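PDB 6CHJ: diacylglycerol O-acyltransferase from Marinobacter hydrocarbonoclasticus, which probably transfers fatty acyl groups from acyl-CoA to diacylglycerol, giving triacylglycerol and CoA, and also makes wax esters from long-chain alcohols. Local coordinates for residues 286-291 / 316-321; 266-271 / 324-329. All coordinates share one frame; numbering follows the deposited sequence.

Contact 1: 286-291 / 316-321; sequences EKPLVA and HTDVQE
The extended backbone leading into strand 290-294 runs past a type I beta turn, His316 to Val319, that follows the neighbouring antiparallel strand 310-314, and the two come nearest at Pro288 and Thr317, whose CA atoms are 4.7 Å apart. Here the antiparallel pairing at the edge of the mixed sheet, continued by backbone hydrogen bonding between Leu289 and Leu315, gives way to side-chain bonding. The amide N of Leu289 donates to Thr317 OG1 over 2.8 Å with an N-H...O angle of 158°. A chi1 of 52° tucks OG1 of Thr317 in between its own N and C, where it can reach the Leu289 amide, and leaves CG2 on the N side. Leu289 passes Thr317 at a slant, with CD1 3.6 Å from the bonded OG1, while its side chain also packs on Leu274 and Leu278 of helix 262-280. A valine at Thr317 would lack the hydroxyl and would probably leave the buried Leu289 amide without this acceptor. The turn itself is closed by Val319 N bonding to His316 O. On its more open flank Pro288 and Asp318 run alongside each other in the same direction, and Asp318 OD2 rests 3.6 Å from Pro288 CB.

Contact 2: 266-271 / 324-329; sequences VTAMCA and ERLLKI
Ile329 buries more surface than any other residue of this interface, bringing both branches of its side chain against helix 262-280. Its CD1 tip lies 3.6 Å from Ala271 CB and 3.9 Å from the backbone CA of Ala268, so the end of the chain settles between two alanines one turn apart. The other branch, CG2, meets Thr267 CG2 at 3.9 Å where the two side chains pass at a slant. Leu326, one turn earlier on helix 322-338, adds a second apolar point: its CD1 touches the methyl of Ala268 at 3.8 Å. Arg325 contributes carbon rather than charge, its CD lying 4.1 Å from Ala271 CB.

The arrangement is helix-helix packing beside the mixed sheet that holds strands 290-294 and 310-314, consistent with the CoA-dependent acyltransferase fold. The axes of the two segments approach to 9.3 Å, with 124° between their N-to-C directions, an oblique and broadly antiparallel crossing in which small alanine side chains on one helix face longer branched ones on the other.

Torsions and outer partners fix these positions. In Ile329 a chi1 of -72° places CG1 beside the backbone N, with CG2 anti to that N, which splits the branches between Ala271 and Thr267. Thr267 has CG2 likewise anti to its N, while OG1 turns back to bond with Asn263 O in its own helix. Arg325 starts out extended, then bends at chi3 (-46°), and its NE bonds to Val319 O in the preceding loop. Beyond Leu326 lie Tyr258 of helix 248-258 and Leu449 of helix 437-453. On the side of helix 262-280 turned from this contact, Val266, Met269 and Cys270 pack on Phe423 of strand 420-428.

Overall arrangement
The centres of the two contacts are 10 Å apart, on the same side of the chain's centre. In sequence, 266-271 comes first, 286-291 and 316-321 follow, and 324-329 comes last, so contact 2 brackets contact 1. Helix 262-280 leads to strand 290-294; strand 310-314 pairs with it antiparallel, and the turn of contact 1 then carries the chain into helix 322-338. The contacts meet directly through the Arg325 side chain and the turn, and Arg275 of helix 262-280 bonds to Thr317 O. Thus the two helices and the sheet edge form one continuous packed unit, with 316-321 and 324-329 both falling in the WS/DGAT C-terminal family region.

Contact 1: 286-291 / 316-321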
# COMPACT_ATOMS: atom_id res chain seq x y z
N GLU B 286 -13.51 33.37 -7.18
CA GLU B 286 -14.52 34.34 -7.61
C GLU B 286 -15.31 33.82 -8.81
O GLU B 286 -16.54 33.85 -8.81
CB GLU B 286 -13.85 35.68 -7.94
CG GLU B 286 -14.70 36.60 -8.79
CD GLU B 286 -14.36 38.08 -8.59
OE1 GLU B 286 -14.88 38.69 -7.62
OE2 GLU B 286 -13.56 38.61 -9.40
N LYS B 287 -14.61 33.33 -9.83
CA LYS B 287 -15.30 32.64 -10.91
C LYS B 287 -15.84 31.30 -10.42
O LYS B 287 -15.24 30.64 -9.56
CB LYS B 287 -14.36 32.43 -12.10
CG LYS B 287 -14.20 33.68 -12.99
CD LYS B 287 -13.06 33.53 -13.99
CE LYS B 287 -13.58 33.26 -15.41
NZ LYS B 287 -12.46 33.08 -16.39
N PRO B 288 -16.98 30.86 -10.95
CA PRO B 288 -17.54 29.58 -10.53
C PRO B 288 -16.65 28.41 -10.93
O PRO B 288 -15.85 28.49 -11.87
CB PRO B 288 -18.89 29.53 -11.24
CG PRO B 288 -18.71 30.38 -12.45
CD PRO B 288 -17.76 31.48 -12.03
N LEU B 289 -16.81 27.30 -10.21
CA LEU B 289 -16.12 26.08 -10.58
C LEU B 289 -16.76 25.45 -11.82
O LEU B 289 -17.96 25.60 -12.06
CB LEU B 289 -16.13 25.08 -9.43
CG LEU B 289 -14.90 25.04 -8.54
CD1 LEU B 289 -14.72 26.35 -7.82
CD2 LEU B 289 -15.06 23.90 -7.53
N VAL B 290 -15.94 24.72 -12.58
CA VAL B 290 -16.41 23.98 -13.76
C VAL B 290 -16.14 22.50 -13.54
O VAL B 290 -15.06 22.13 -13.05
CB VAL B 290 -15.72 24.49 -15.04
CG1 VAL B 290 -16.06 23.59 -16.23
CG2 VAL B 290 -16.10 25.93 -15.29
N ALA B 291 -17.10 21.66 -13.93
CA ALA B 291 -17.04 20.22 -13.73
C ALA B 291 -17.00 19.47 -15.06
O ALA B 291 -17.78 19.76 -15.97
CB ALA B 291 -18.25 19.73 -12.94
N HIS B 316 -21.50 26.88 -10.93
CA HIS B 316 -22.11 28.12 -10.41
C HIS B 316 -21.90 28.25 -8.91
O HIS B 316 -22.83 28.58 -8.17
CB HIS B 316 -23.61 28.20 -10.73
CG HIS B 316 -23.90 28.34 -12.18
ND1 HIS B 316 -24.47 27.32 -12.92
CD2 HIS B 316 -23.70 29.36 -13.04
CE1 HIS B 316 -24.60 27.72 -14.18
NE2 HIS B 316 -24.14 28.95 -14.27
N THR B 317 -20.68 27.99 -8.46
CA THR B 317 -20.35 28.12 -7.05
C THR B 317 -20.23 29.56 -6.60
O THR B 317 -19.96 29.80 -5.42
CB THR B 317 -19.05 27.36 -6.77
OG1 THR B 317 -18.04 27.79 -7.71
CG2 THR B 317 -19.31 25.89 -6.96
N ASP B 318 -20.45 30.51 -7.49
CA ASP B 318 -20.52 31.93 -7.15
C ASP B 318 -21.93 32.38 -6.81
O ASP B 318 -22.12 33.54 -6.43
CB ASP B 318 -19.98 32.76 -8.32
CG ASP B 318 -20.90 32.71 -9.52
OD1 ASP B 318 -21.10 33.76 -10.17
OD2 ASP B 318 -21.43 31.63 -9.82
N VAL B 319 -22.92 31.50 -6.95
CA VAL B 319 -24.33 31.80 -6.68
C VAL B 319 -24.66 31.38 -5.26
O VAL B 319 -24.26 30.30 -4.81
CB VAL B 319 -25.24 31.08 -7.70
CG1 VAL B 319 -26.71 31.41 -7.47
CG2 VAL B 319 -24.80 31.39 -9.15
N GLN B 320 -25.42 32.22 -4.54
CA GLN B 320 -25.67 31.98 -3.12
C GLN B 320 -26.96 31.22 -2.83
O GLN B 320 -26.97 30.28 -2.04
CB GLN B 320 -25.68 33.29 -2.35
CG GLN B 320 -25.56 33.07 -0.86
CD GLN B 320 -25.33 34.34 -0.08
OE1 GLN B 320 -24.88 35.34 -0.64
NE2 GLN B 320 -25.65 34.32 1.22
N GLU B 321 -28.08 31.62 -3.43
CA GLU B 321 -29.30 30.88 -3.16
C GLU B 321 -29.29 29.53 -3.87
O GLU B 321 -28.78 29.39 -4.99
CB GLU B 321 -30.54 31.69 -3.57
CG GLU B 321 -31.80 31.26 -2.80
CD GLU B 321 -33.03 31.17 -3.68
OE1 GLU B 321 -32.95 31.61 -4.86
OE2 GLU B 321 -34.07 30.66 -3.21

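Contact 2: 266-271 / 324-329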
# COMPACT_ATOMS: atom_id res chain seq x y z
N VAL B 266 -28.57 16.12 -8.19
CA VAL B 266 -27.36 15.52 -7.67
C VAL B 266 -26.13 16.34 -8.06
O VAL B 266 -25.16 16.45 -7.29
CB VAL B 266 -27.28 14.06 -8.15
CG1 VAL B 266 -26.01 13.47 -7.71
CG2 VAL B 266 -28.46 13.24 -7.61
N THR B 267 -26.15 16.95 -9.25
CA THR B 267 -25.07 17.85 -9.63
C THR B 267 -25.09 19.11 -8.78
O THR B 267 -24.04 19.64 -8.40
CB THR B 267 -25.18 18.19 -11.12
OG1 THR B 267 -25.07 16.98 -11.89
CG2 THR B 267 -24.06 19.16 -11.54
N ALA B 268 -26.30 19.60 -8.48
CA ALA B 268 -26.46 20.73 -7.57
C ALA B 268 -25.97 20.40 -6.16
O ALA B 268 -25.36 21.23 -5.49
CB ALA B 268 -27.93 21.16 -7.53
N MET B 269 -26.26 19.18 -5.69
CA MET B 269 -25.71 18.77 -4.40
C MET B 269 -24.19 18.86 -4.41
O MET B 269 -23.59 19.37 -3.45
CB MET B 269 -26.16 17.36 -4.04
CG MET B 269 -27.58 17.30 -3.49
SD MET B 269 -28.15 15.59 -3.52
CE MET B 269 -27.08 14.85 -2.28
N CYS B 270 -23.54 18.42 -5.51
CA CYS B 270 -22.09 18.56 -5.62
C CYS B 270 -21.67 20.03 -5.65
O CYS B 270 -20.75 20.44 -4.94
CB CYS B 270 -21.56 17.82 -6.85
SG CYS B 270 -21.89 16.00 -6.85
N ALA B 271 -22.33 20.85 -6.48
CA ALA B 271 -22.04 22.29 -6.51
C ALA B 271 -22.15 22.92 -5.11
O ALA B 271 -21.27 23.67 -4.69
CB ALA B 271 -22.99 23.01 -7.47
N GLU B 324 -31.64 29.19 -7.12
CA GLU B 324 -30.98 29.85 -8.24
C GLU B 324 -29.87 28.97 -8.82
O GLU B 324 -29.78 28.77 -10.04
CB GLU B 324 -30.44 31.20 -7.77
CG GLU B 324 -30.12 32.16 -8.87
CD GLU B 324 -29.33 33.35 -8.37
OE1 GLU B 324 -28.60 33.96 -9.18
OE2 GLU B 324 -29.44 33.65 -7.16
N ARG B 325 -29.03 28.40 -7.93
CA ARG B 325 -27.91 27.58 -8.39
C ARG B 325 -28.39 26.31 -9.08
O ARG B 325 -27.88 25.96 -10.16
CB ARG B 325 -26.99 27.24 -7.22
CG ARG B 325 -25.56 26.97 -7.68
CD ARG B 325 -24.63 26.61 -6.53
NE ARG B 325 -24.81 27.52 -5.41
CZ ARG B 325 -25.35 27.17 -4.25
NH1 ARG B 325 -25.77 25.92 -4.05
NH2 ARG B 325 -25.47 28.07 -3.29
N LEU B 326 -29.38 25.62 -8.52
CA LEU B 326 -29.91 24.44 -9.19
C LEU B 326 -30.36 24.77 -10.62
O LEU B 326 -29.99 24.06 -11.56
CB LEU B 326 -31.05 23.85 -8.38
CG LEU B 326 -31.94 22.85 -9.10
CD1 LEU B 326 -31.17 21.58 -9.43
CD2 LEU B 326 -33.18 22.54 -8.23
N LEU B 327 -31.11 25.87 -10.81
CA LEU B 327 -31.68 26.14 -12.13
C LEU B 327 -30.65 26.64 -13.13
O LEU B 327 -30.68 26.24 -14.30
CB LEU B 327 -32.84 27.13 -12.02
CG LEU B 327 -33.91 26.70 -11.03
CD1 LEU B 327 -34.74 27.91 -10.64
CD2 LEU B 327 -34.76 25.58 -11.61
N LYS B 328 -29.72 27.50 -12.70
CA LYS B 328 -28.61 27.84 -13.59
C LYS B 328 -27.80 26.60 -13.96
O LYS B 328 -27.27 26.53 -15.08
CB LYS B 328 -27.70 28.90 -12.94
CG LYS B 328 -28.42 30.18 -12.58
CD LYS B 328 -27.52 31.40 -12.76
CE LYS B 328 -28.14 32.64 -12.14
NZ LYS B 328 -27.13 33.73 -11.94
N ILE B 329 -27.69 25.63 -13.05
CA ILE B 329 -27.04 24.36 -13.39
C ILE B 329 -27.90 23.58 -14.38
O ILE B 329 -27.40 23.02 -15.36
CB ILE B 329 -26.76 23.53 -12.11
CG1 ILE B 329 -25.61 24.14 -11.30
CG2 ILE B 329 -26.43 22.08 -12.47
CD1 ILE B 329 -25.61 23.76 -9.82